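Local coordinates for protein phenol hydroxylase component phN (Pseudomonas stutzeri, PDB 3U52) that probably hydroxylates phenol, serving as the diiron-carrying hydroxylase subunit of a multicomponent bacterial monooxygenase, at residues Phe179-Ser184 / Ile262-Trp267; Gly269-Ser274 / Thr406-Lys411; Leu331-Trp336 / Asp367-Tyr372. One frame throughout, in Å; residues are numbered along the deposited sequence.

Contacts 1 and 2 share helix 254-283 on adjoining segments, centres 15 Å apart. Contact 3 is tied to it by the His-333 ND1 to Tyr-282 OH hydrogen bond. It lies 13 Å from contact 2 between centres and touches it, through Phe-408 against Leu-331 and Gln-334, but its centre is 27 Å from that of contact 1. In sequence, it is nested inside the loop closed by contact 2. The four-cysteine zinc site relates the first two: zinc is about 4 Å from the side chain of Arg-271 and about 10 Å from that of Asp-181. The diiron ligand Glu-199 belongs to helix 187-216, against which Trp-265 of contact 1 and Leu-273 of contact 2 pack.

Contact 1. Residues Phe179-Ser184 / Ile262-Trp267; sequences FDDARS and IDKWFW
Asp-181 and Ala-182 of helix 173-184 meet Lys-264 and Trp-265 of helix 254-283 in a near-antiparallel helix pair of the hydroxylase bundle. The local axes run at 152° and approach to 12.3 Å, a wide separation that long side chains fill. Lys-264 reaches across with its chain extended beyond CG, and its NZ donates to Asp-181 OD1 at 2.8 Å in a salt bridge. The ammonium meets that oxygen on the syn side, 18° out of the carboxylate plane. Asp-181 comes from the opposite direction; with CG anti to the backbone N (chi1 -171°) its carboxylate extends from its own helix.

The indole makes the rest of the contact. Its rim atom CH2 lies 3.5 Å from Ala-182 N, and the same carbon forms an apolar pair with Ala-182 CB at 3.8 Å. Trp-265 CZ2 comes within 3.6 Å of Asp-181 OD1, the carboxylate and ring planes being strongly inclined. One face of the indole carries Lys-264 CE, 3.2 Å above the plane and offset toward the rim, so the last methylene of the lysine skirts the rim of the ring just before the ammonium. At the polar end of that ring, NE1 is hydrogen-bonded to Glu-189, which also forms a salt bridge with Lys-264.

Further partners gather at both ends of the bridge: Asp-181 OD2 is held by Tyr-447 and Arg-268, OD1 also pairs with Lys-446, and Lys-264 NZ also pairs with Glu-443. Acids and bases thus share partners in a buried network, whose mutual compensation would probably favour an ionised carboxylate at Asp-181 and a charged ammonium at Lys-264.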
loop_
_atom_site.group_PDB
_atom_site.type_symbol
_atom_site.label_atom_id
_atom_site.label_comp_id
_atom_site.label_asym_id
_atom_site.label_seq_id
_atom_site.Cartn_x
_atom_site.Cartn_y
_atom_site.Cartn_z
ATOM N N PHE A 179 26.527 16.109 14.470
ATOM C CA PHE A 179 26.448 16.387 13.046
ATOM C C PHE A 179 27.023 17.757 12.600
ATOM O O PHE A 179 27.470 17.877 11.460
ATOM C CB PHE A 179 24.992 16.203 12.516
ATOM C CG PHE A 179 24.945 15.343 11.284
ATOM C CD1 PHE A 179 24.872 13.979 11.387
ATOM C CD2 PHE A 179 25.034 15.925 10.024
ATOM C CE1 PHE A 179 24.892 13.147 10.226
ATOM C CE2 PHE A 179 25.032 15.138 8.860
ATOM C CZ PHE A 179 24.965 13.749 8.960
ATOM N N ASP A 180 26.956 18.779 13.462
ATOM C CA ASP A 180 27.605 20.091 13.183
ATOM C C ASP A 180 29.101 19.878 13.061
ATOM O O ASP A 180 29.701 20.449 12.205
ATOM C CB ASP A 180 27.323 21.111 14.272
ATOM C CG ASP A 180 25.953 21.754 14.152
ATOM O OD1 ASP A 180 25.171 21.402 13.206
ATOM O OD2 ASP A 180 25.626 22.646 15.004
ATOM N N ASP A 181 29.688 19.034 13.910
ATOM C CA ASP A 181 31.119 18.702 13.876
ATOM C C ASP A 181 31.466 18.116 12.515
ATOM O O ASP A 181 32.367 18.620 11.834
ATOM C CB ASP A 181 31.408 17.768 15.070
ATOM C CG ASP A 181 32.902 17.484 15.319
ATOM O OD1 ASP A 181 33.736 17.621 14.420
ATOM O OD2 ASP A 181 33.217 17.049 16.449
ATOM N N ALA A 182 30.691 17.109 12.054
ATOM C CA ALA A 182 30.940 16.498 10.733
ATOM C C ALA A 182 30.777 17.476 9.561
ATOM O O ALA A 182 31.601 17.485 8.662
ATOM C CB ALA A 182 30.015 15.241 10.518
ATOM N N ARG A 183 29.718 18.277 9.571
ATOM C CA ARG A 183 29.492 19.205 8.441
ATOM C C ARG A 183 30.437 20.455 8.438
ATOM O O ARG A 183 30.673 21.064 7.396
ATOM C CB ARG A 183 28.064 19.663 8.445
ATOM C CG ARG A 183 27.060 18.552 8.081
ATOM C CD ARG A 183 25.819 19.211 7.542
ATOM N NE ARG A 183 25.079 19.870 8.601
ATOM C CZ ARG A 183 24.328 20.964 8.463
ATOM N NH1 ARG A 183 23.680 21.452 9.522
ATOM N NH2 ARG A 183 24.246 21.599 7.300
ATOM N N SER A 184 30.993 20.807 9.593
ATOM C CA SER A 184 32.003 21.830 9.598
ATOM C C SER A 184 33.385 21.339 9.191
ATOM O O SER A 184 34.271 22.151 8.876
ATOM C CB SER A 184 32.012 22.523 10.930
ATOM O OG SER A 184 32.377 21.633 11.952
ATOM N N ILE A 262 39.108 7.755 12.681
ATOM C CA ILE A 262 38.429 6.556 13.205
ATOM C C ILE A 262 38.363 6.691 14.753
ATOM O O ILE A 262 37.322 6.480 15.358
ATOM C CB ILE A 262 39.148 5.269 12.750
ATOM C CG1 ILE A 262 38.870 4.957 11.254
ATOM C CG2 ILE A 262 38.811 4.081 13.622
ATOM C CD1 ILE A 262 39.721 3.814 10.689
ATOM N N ASP A 263 39.469 7.033 15.391
ATOM C CA ASP A 263 39.467 7.195 16.854
ATOM C C ASP A 263 38.459 8.260 17.315
ATOM O O ASP A 263 37.691 8.011 18.260
ATOM C CB ASP A 263 40.856 7.603 17.327
ATOM C CG ASP A 263 41.908 6.490 17.193
ATOM O OD1 ASP A 263 43.119 6.846 17.245
ATOM O OD2 ASP A 263 41.590 5.283 17.029
ATOM N N LYS A 264 38.457 9.431 16.656
ATOM C CA LYS A 264 37.485 10.538 16.981
ATOM C C LYS A 264 35.993 10.130 16.769
ATOM O O LYS A 264 35.135 10.297 17.661
ATOM C CB LYS A 264 37.779 11.759 16.118
ATOM C CG LYS A 264 36.783 12.915 16.300
ATOM C CD LYS A 264 37.109 14.074 15.356
ATOM C CE LYS A 264 35.883 14.956 15.325
ATOM N NZ LYS A 264 36.189 16.173 14.457
ATOM N N TRP A 265 35.695 9.537 15.618
ATOM C CA TRP A 265 34.310 9.320 15.262
ATOM C C TRP A 265 33.789 8.043 15.877
ATOM O O TRP A 265 32.614 7.933 16.124
ATOM C CB TRP A 265 34.148 9.340 13.716
ATOM C CG TRP A 265 34.248 10.807 13.303
ATOM C CD1 TRP A 265 35.304 11.413 12.708
ATOM C CD2 TRP A 265 33.280 11.852 13.578
ATOM N NE1 TRP A 265 35.061 12.772 12.576
ATOM C CE2 TRP A 265 33.806 13.047 13.068
ATOM C CE3 TRP A 265 31.991 11.862 14.144
ATOM C CZ2 TRP A 265 33.100 14.290 13.131
ATOM C CZ3 TRP A 265 31.282 13.104 14.229
ATOM C CH2 TRP A 265 31.852 14.284 13.720
ATOM N N PHE A 266 34.662 7.062 16.100
ATOM C CA PHE A 266 34.263 5.960 16.983
ATOM C C PHE A 266 33.748 6.536 18.279
ATOM O O PHE A 266 32.651 6.141 18.743
ATOM C CB PHE A 266 35.406 4.974 17.331
ATOM C CG PHE A 266 35.011 4.001 18.408
ATOM C CD1 PHE A 266 35.500 4.142 19.712
ATOM C CD2 PHE A 266 34.065 2.989 18.120
ATOM C CE1 PHE A 266 35.087 3.279 20.724
ATOM C CE2 PHE A 266 33.674 2.080 19.147
ATOM C CZ PHE A 266 34.161 2.268 20.447
ATOM N N TRP A 267 34.525 7.435 18.882
ATOM C CA TRP A 267 34.233 7.880 20.237
ATOM C C TRP A 267 33.008 8.819 20.274
ATOM O O TRP A 267 32.110 8.641 21.077
ATOM C CB TRP A 267 35.465 8.449 20.962
ATOM C CG TRP A 267 35.089 8.706 22.403
ATOM C CD1 TRP A 267 34.744 9.896 22.962
ATOM C CD2 TRP A 267 35.028 7.736 23.459
ATOM N NE1 TRP A 267 34.441 9.719 24.280
ATOM C CE2 TRP A 267 34.595 8.401 24.611
ATOM C CE3 TRP A 267 35.268 6.358 23.525
ATOM C CZ2 TRP A 267 34.409 7.739 25.858
ATOM C CZ3 TRP A 267 35.093 5.697 24.759
ATOM C CH2 TRP A 267 34.674 6.386 25.899
#

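Contact 2. Residues Gly269-Ser274 / Thr406-Lys411; sequences GFRLLS and TIFTEK. With GOL (glycerol), chain N.
Arg-271 folds back at chi2 (-65°) and Phe-408 carries its CG away from its carbonyl carbon (chi1 -59°), turns that let guanidinium and phenyl ring slide past each other in opposite directions and stack. Their planes differ by 10°, and Arg-271 CZ lies 3.6 Å from the centroid of the Phe-408 ring, over its face: a cation-pi contact between helix 254-283 and the stretch that leads into the short strand 409-410. The ring is sandwiched, since Ile-407 CG1 rests on its other face, 3.8 Å above the plane. At its edge Ser-274 OG stands 4.2 Å from Phe-408 CZ while donating to Arg-271 O at 2.9 Å, in the carbonyl plane.

The guanidinium's outer nitrogens hold a glycerol, probably from the crystallisation liquor. Arg-271 NH1 donates to its O3 at 2.8 Å, nearly straight, and Arg-271 NH2 to its O1 at 2.7 Å, bent; its O2 donates to Thr-409 O, so the glycerol links both segments.

Arg-271 also touches Cys-402 and Cys-432, two of the four zinc ligands. A cation stacked on an aromatic face and lying beside zinc-bound cysteines would probably help offset the negative charge of that site.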
loop_
_atom_site.group_PDB
_atom_site.type_symbol
_atom_site.label_atom_id
_atom_site.label_comp_id
_atom_site.label_asym_id
_atom_site.label_seq_id
_atom_site.Cartn_x
_atom_site.Cartn_y
_atom_site.Cartn_z
ATOM N N GLY A 269 30.587 8.724 17.998
ATOM C CA GLY A 269 29.488 7.849 17.643
ATOM C C GLY A 269 29.060 7.035 18.858
ATOM O O GLY A 269 27.861 6.886 19.124
ATOM N N PHE A 270 30.025 6.553 19.636
ATOM C CA PHE A 270 29.690 5.820 20.874
ATOM C C PHE A 270 28.863 6.707 21.875
ATOM O O PHE A 270 27.862 6.262 22.481
ATOM C CB PHE A 270 31.010 5.315 21.531
ATOM C CG PHE A 270 30.827 4.782 22.914
ATOM C CD1 PHE A 270 29.936 3.753 23.165
ATOM C CD2 PHE A 270 31.562 5.307 23.967
ATOM C CE1 PHE A 270 29.796 3.235 24.489
ATOM C CE2 PHE A 270 31.424 4.801 25.264
ATOM C CZ PHE A 270 30.537 3.771 25.508
ATOM N N ARG A 271 29.275 7.973 22.044
ATOM C CA ARG A 271 28.562 8.887 22.940
ATOM C C ARG A 271 27.170 9.176 22.378
ATOM O O ARG A 271 26.188 9.204 23.112
ATOM C CB ARG A 271 29.388 10.171 23.212
ATOM C CG ARG A 271 30.554 9.860 24.182
ATOM C CD ARG A 271 29.961 9.450 25.538
ATOM N NE ARG A 271 30.950 9.543 26.635
ATOM C CZ ARG A 271 31.220 8.576 27.502
ATOM N NH1 ARG A 271 30.628 7.383 27.428
ATOM N NH2 ARG A 271 32.107 8.791 28.444
ATOM N N LEU A 272 27.075 9.370 21.071
ATOM C CA LEU A 272 25.757 9.639 20.499
ATOM C C LEU A 272 24.792 8.426 20.772
ATOM O O LEU A 272 23.633 8.599 21.153
ATOM C CB LEU A 272 25.918 9.888 19.002
ATOM C CG LEU A 272 24.624 10.077 18.226
ATOM C CD1 LEU A 272 23.753 11.222 18.847
ATOM C CD2 LEU A 272 24.985 10.356 16.824
ATOM N N LEU A 273 25.299 7.215 20.602
ATOM C CA LEU A 273 24.493 5.977 20.757
ATOM C C LEU A 273 24.058 5.638 22.186
ATOM O O LEU A 273 23.152 4.799 22.408
ATOM C CB LEU A 273 25.293 4.777 20.251
ATOM C CG LEU A 273 25.455 4.699 18.752
ATOM C CD1 LEU A 273 26.513 3.598 18.460
ATOM C CD2 LEU A 273 24.080 4.387 18.122
ATOM N N SER A 274 24.708 6.254 23.162
ATOM C CA SER A 274 24.242 6.141 24.534
ATOM C C SER A 274 22.730 6.487 24.663
ATOM O O SER A 274 22.036 5.863 25.442
ATOM C CB SER A 274 25.140 6.921 25.503
ATOM O OG SER A 274 24.885 8.321 25.543
ATOM N N THR A 406 28.147 15.183 32.520
ATOM C CA THR A 406 29.258 14.301 32.896
ATOM C C THR A 406 28.794 13.234 33.904
ATOM O O THR A 406 29.063 13.317 35.087
ATOM C CB THR A 406 30.463 15.141 33.412
ATOM O OG1 THR A 406 29.980 16.128 34.319
ATOM C CG2 THR A 406 31.018 15.907 32.269
ATOM N N ILE A 407 28.105 12.215 33.411
ATOM C CA ILE A 407 27.402 11.247 34.277
ATOM C C ILE A 407 28.106 9.868 34.259
ATOM O O ILE A 407 27.670 8.954 34.946
ATOM C CB ILE A 407 25.960 10.985 33.738
ATOM C CG1 ILE A 407 26.027 10.549 32.269
ATOM C CG2 ILE A 407 25.126 12.213 33.791
ATOM C CD1 ILE A 407 24.713 10.007 31.701
ATOM N N PHE A 408 29.141 9.715 33.412
ATOM C CA PHE A 408 29.754 8.426 33.147
ATOM C C PHE A 408 30.843 8.126 34.157
ATOM O O PHE A 408 31.482 9.029 34.650
ATOM C CB PHE A 408 30.354 8.432 31.734
ATOM C CG PHE A 408 29.348 8.711 30.677
ATOM C CD1 PHE A 408 29.346 9.903 29.989
ATOM C CD2 PHE A 408 28.374 7.771 30.397
ATOM C CE1 PHE A 408 28.351 10.173 28.995
ATOM C CE2 PHE A 408 27.399 8.010 29.410
ATOM C CZ PHE A 408 27.395 9.220 28.725
ATOM N N THR A 409 31.099 6.845 34.400
ATOM C CA THR A 409 32.060 6.412 35.440
ATOM C C THR A 409 33.315 5.694 34.937
ATOM O O THR A 409 33.387 5.221 33.792
ATOM C CB THR A 409 31.334 5.565 36.492
ATOM O OG1 THR A 409 30.646 4.470 35.847
ATOM C CG2 THR A 409 30.309 6.405 37.228
ATOM N N GLU A 410 34.330 5.631 35.795
ATOM C CA GLU A 410 35.617 5.075 35.448
ATOM C C GLU A 410 35.421 3.566 35.207
ATOM O O GLU A 410 34.594 2.909 35.846
ATOM C CB GLU A 410 36.636 5.301 36.604
ATOM C CG GLU A 410 36.918 6.736 36.954
ATOM C CD GLU A 410 37.924 7.370 35.999
ATOM O OE1 GLU A 410 38.315 6.715 35.026
ATOM O OE2 GLU A 410 38.365 8.517 36.244
ATOM N N LYS A 411 36.168 3.082 34.233
ATOM C CA LYS A 411 36.237 1.699 33.835
ATOM C C LYS A 411 36.513 0.835 35.050
ATOM O O LYS A 411 35.842 -0.163 35.217
ATOM C CB LYS A 411 37.370 1.578 32.833
ATOM C CG LYS A 411 37.465 0.293 32.069
ATOM C CD LYS A 411 38.770 0.334 31.279
ATOM C CE LYS A 411 38.832 -0.805 30.252
ATOM N NZ LYS A 411 38.565 -2.179 30.820
HETATM C C1 GOL N . 33.048 6.753 31.106
HETATM O O1 GOL N . 33.686 7.699 30.343
HETATM C C2 GOL N . 33.398 5.435 30.469
HETATM O O2 GOL N . 33.786 4.460 31.418
HETATM C C3 GOL N . 32.361 5.030 29.437
HETATM O O3 GOL N . 31.135 5.692 29.596
#

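Contact 3. Residues Leu331-Trp336 / Asp367-Tyr372; sequences LSHQLW and DTFDKY
One face of the His-333 imidazole receives Phe-369, whose CD1 sits 3.5 Å above the plane and toward the rim; over the centre of the opposite face lies Ser-332 OG, also at 3.5 Å. The phenyl ring does not lie flat on the imidazole: the two planes are inclined at 58° with centroids 5.3 Å apart, an oblique aromatic pair. This is helix-to-helix packing, joining the start of helix 331-342 to the first turn of helix 369-385.

Contact is made along one side of the phenylalanine. Its CD1 is 3.7 Å from His-333 CE1, and its CE1 is 3.9 Å from His-333 ND1, while the two side chains cross at about a right angle. Phe-369 reaches this place with CG anti to its backbone N (chi1 -172°), whereas the CB of His-333 already points toward the other segment. Beyond the pair, Met-358 and Met-361 of helix 355-364 pack on Phe-369, and the imidazole is further bordered by Tyr-365, edge-to-face, and Tyr-373, stacked.

The rotation of the imidazole is fixed by polar means as well, because ND1 is hydrogen-bonded to Tyr-282 of helix 254-283. An alanine at His-333 would remove the imidazole and is likely to leave the Tyr-282 hydroxyl without this mate and a gap beside CD1 of Phe-369.

Thr-368 occupies the N-cap position of helix 369-385 but makes no capping bond with its side chain, whose OG1 is hydrogen-bonded to His-329 O. Its carbonyl enters the helix bonding, Thr-368 O accepting from Tyr-372 N at 2.9 Å.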
loop_
_atom_site.group_PDB
_atom_site.type_symbol
_atom_site.label_atom_id
_atom_site.label_comp_id
_atom_site.label_asym_id
_atom_site.label_seq_id
_atom_site.Cartn_x
_atom_site.Cartn_y
_atom_site.Cartn_z
ATOM N N LEU A 331 25.826 1.760 30.771
ATOM C CA LEU A 331 25.365 2.916 29.960
ATOM C C LEU A 331 23.867 3.243 30.040
ATOM O O LEU A 331 23.475 4.383 30.372
ATOM C CB LEU A 331 25.703 2.667 28.512
ATOM C CG LEU A 331 26.138 3.860 27.722
ATOM C CD1 LEU A 331 27.419 4.516 28.370
ATOM C CD2 LEU A 331 26.497 3.312 26.337
ATOM N N SER A 332 23.031 2.265 29.751
ATOM C CA SER A 332 21.584 2.527 29.702
ATOM C C SER A 332 21.016 2.926 31.058
ATOM O O SER A 332 20.143 3.787 31.153
ATOM C CB SER A 332 20.852 1.322 29.110
ATOM O OG SER A 332 20.816 0.248 30.026
ATOM N N HIS A 333 21.551 2.334 32.119
ATOM C CA HIS A 333 21.098 2.609 33.487
ATOM C C HIS A 333 21.537 4.023 33.977
ATOM O O HIS A 333 20.747 4.751 34.577
ATOM C CB HIS A 333 21.648 1.513 34.417
ATOM C CG HIS A 333 21.513 0.117 33.850
ATOM N ND1 HIS A 333 20.283 -0.453 33.569
ATOM C CD2 HIS A 333 22.452 -0.782 33.463
ATOM C CE1 HIS A 333 20.470 -1.659 33.054
ATOM N NE2 HIS A 333 21.772 -1.887 32.987
ATOM N N GLN A 334 22.793 4.401 33.713
ATOM C CA GLN A 334 23.274 5.770 33.991
ATOM C C GLN A 334 22.435 6.838 33.265
ATOM O O GLN A 334 22.022 7.863 33.854
ATOM C CB GLN A 334 24.760 5.894 33.595
ATOM C CG GLN A 334 25.688 5.047 34.459
ATOM C CD GLN A 334 27.118 4.950 33.915
ATOM O OE1 GLN A 334 27.357 4.969 32.704
ATOM N NE2 GLN A 334 28.081 4.820 34.839
ATOM N N LEU A 335 22.127 6.606 32.003
ATOM C CA LEU A 335 21.373 7.578 31.248
ATOM C C LEU A 335 19.902 7.643 31.684
ATOM O O LEU A 335 19.326 8.727 31.745
ATOM C CB LEU A 335 21.483 7.268 29.749
ATOM C CG LEU A 335 22.761 7.879 29.195
ATOM C CD1 LEU A 335 23.208 6.963 28.128
ATOM C CD2 LEU A 335 22.349 9.229 28.632
ATOM N N TRP A 336 19.290 6.494 32.020
ATOM C CA TRP A 336 17.847 6.536 32.300
ATOM C C TRP A 336 17.651 7.319 33.566
ATOM O O TRP A 336 16.771 8.175 33.705
ATOM C CB TRP A 336 17.258 5.140 32.453
ATOM C CG TRP A 336 15.760 5.113 32.739
ATOM C CD1 TRP A 336 15.140 4.718 33.916
ATOM C CD2 TRP A 336 14.711 5.516 31.856
ATOM N NE1 TRP A 336 13.769 4.804 33.776
ATOM C CE2 TRP A 336 13.481 5.261 32.517
ATOM C CE3 TRP A 336 14.684 6.012 30.536
ATOM C CZ2 TRP A 336 12.252 5.510 31.920
ATOM C CZ3 TRP A 336 13.459 6.260 29.952
ATOM C CH2 TRP A 336 12.262 6.007 30.645
ATOM N N ASP A 367 26.161 -8.714 36.547
ATOM C CA ASP A 367 27.297 -8.201 37.297
ATOM C C ASP A 367 27.114 -6.755 37.805
ATOM O O ASP A 367 27.964 -6.287 38.578
ATOM C CB ASP A 367 28.556 -8.206 36.412
ATOM C CG ASP A 367 28.856 -9.571 35.810
ATOM O OD1 ASP A 367 29.173 -10.491 36.591
ATOM O OD2 ASP A 367 28.788 -9.728 34.553
ATOM N N THR A 368 26.080 -6.035 37.315
ATOM C CA THR A 368 25.905 -4.589 37.626
ATOM C C THR A 368 24.511 -4.120 38.090
ATOM O O THR A 368 24.424 -3.204 38.913
ATOM C CB THR A 368 26.275 -3.711 36.420
ATOM O OG1 THR A 368 25.460 -4.083 35.288
ATOM C CG2 THR A 368 27.771 -3.883 36.050
ATOM N N PHE A 369 23.428 -4.718 37.589
ATOM C CA PHE A 369 22.136 -4.122 37.840
ATOM C C PHE A 369 21.726 -4.173 39.308
ATOM O O PHE A 369 21.322 -3.148 39.870
ATOM C CB PHE A 369 21.033 -4.696 36.972
ATOM C CG PHE A 369 19.727 -3.931 37.099
ATOM C CD1 PHE A 369 19.538 -2.715 36.433
ATOM C CD2 PHE A 369 18.689 -4.435 37.892
ATOM C CE1 PHE A 369 18.331 -2.016 36.574
ATOM C CE2 PHE A 369 17.466 -3.745 38.028
ATOM C CZ PHE A 369 17.303 -2.532 37.352
ATOM N N ASP A 370 21.825 -5.346 39.930
ATOM C CA ASP A 370 21.403 -5.481 41.326
ATOM C C ASP A 370 22.297 -4.726 42.272
ATOM O O ASP A 370 21.825 -4.176 43.269
ATOM C CB ASP A 370 21.287 -6.952 41.727
ATOM C CG ASP A 370 20.090 -7.630 41.074
ATOM O OD1 ASP A 370 19.190 -6.928 40.573
ATOM O OD2 ASP A 370 20.028 -8.872 41.066
ATOM N N LYS A 371 23.587 -4.672 41.938
ATOM C CA LYS A 371 24.559 -3.973 42.775
ATOM C C LYS A 371 24.400 -2.449 42.725
ATOM O O LYS A 371 24.375 -1.767 43.766
ATOM C CB LYS A 371 25.979 -4.330 42.339
ATOM C CG LYS A 371 27.051 -3.907 43.357
ATOM C CD LYS A 371 28.386 -4.607 43.102
ATOM C CE LYS A 371 28.245 -6.155 42.978
ATOM N NZ LYS A 371 29.572 -6.849 42.774
ATOM N N TYR A 372 24.319 -1.898 41.513
ATOM C CA TYR A 372 24.405 -0.440 41.327
ATOM C C TYR A 372 23.102 0.217 40.971
ATOM O O TYR A 372 22.938 1.390 41.277
ATOM C CB TYR A 372 25.456 -0.052 40.264
ATOM C CG TYR A 372 26.844 -0.547 40.551
ATOM C CD1 TYR A 372 27.409 -1.578 39.797
ATOM C CD2 TYR A 372 27.575 -0.015 41.583
ATOM C CE1 TYR A 372 28.704 -2.043 40.058
ATOM C CE2 TYR A 372 28.852 -0.466 41.876
ATOM C CZ TYR A 372 29.410 -1.490 41.114
ATOM O OH TYR A 372 30.690 -1.900 41.447
#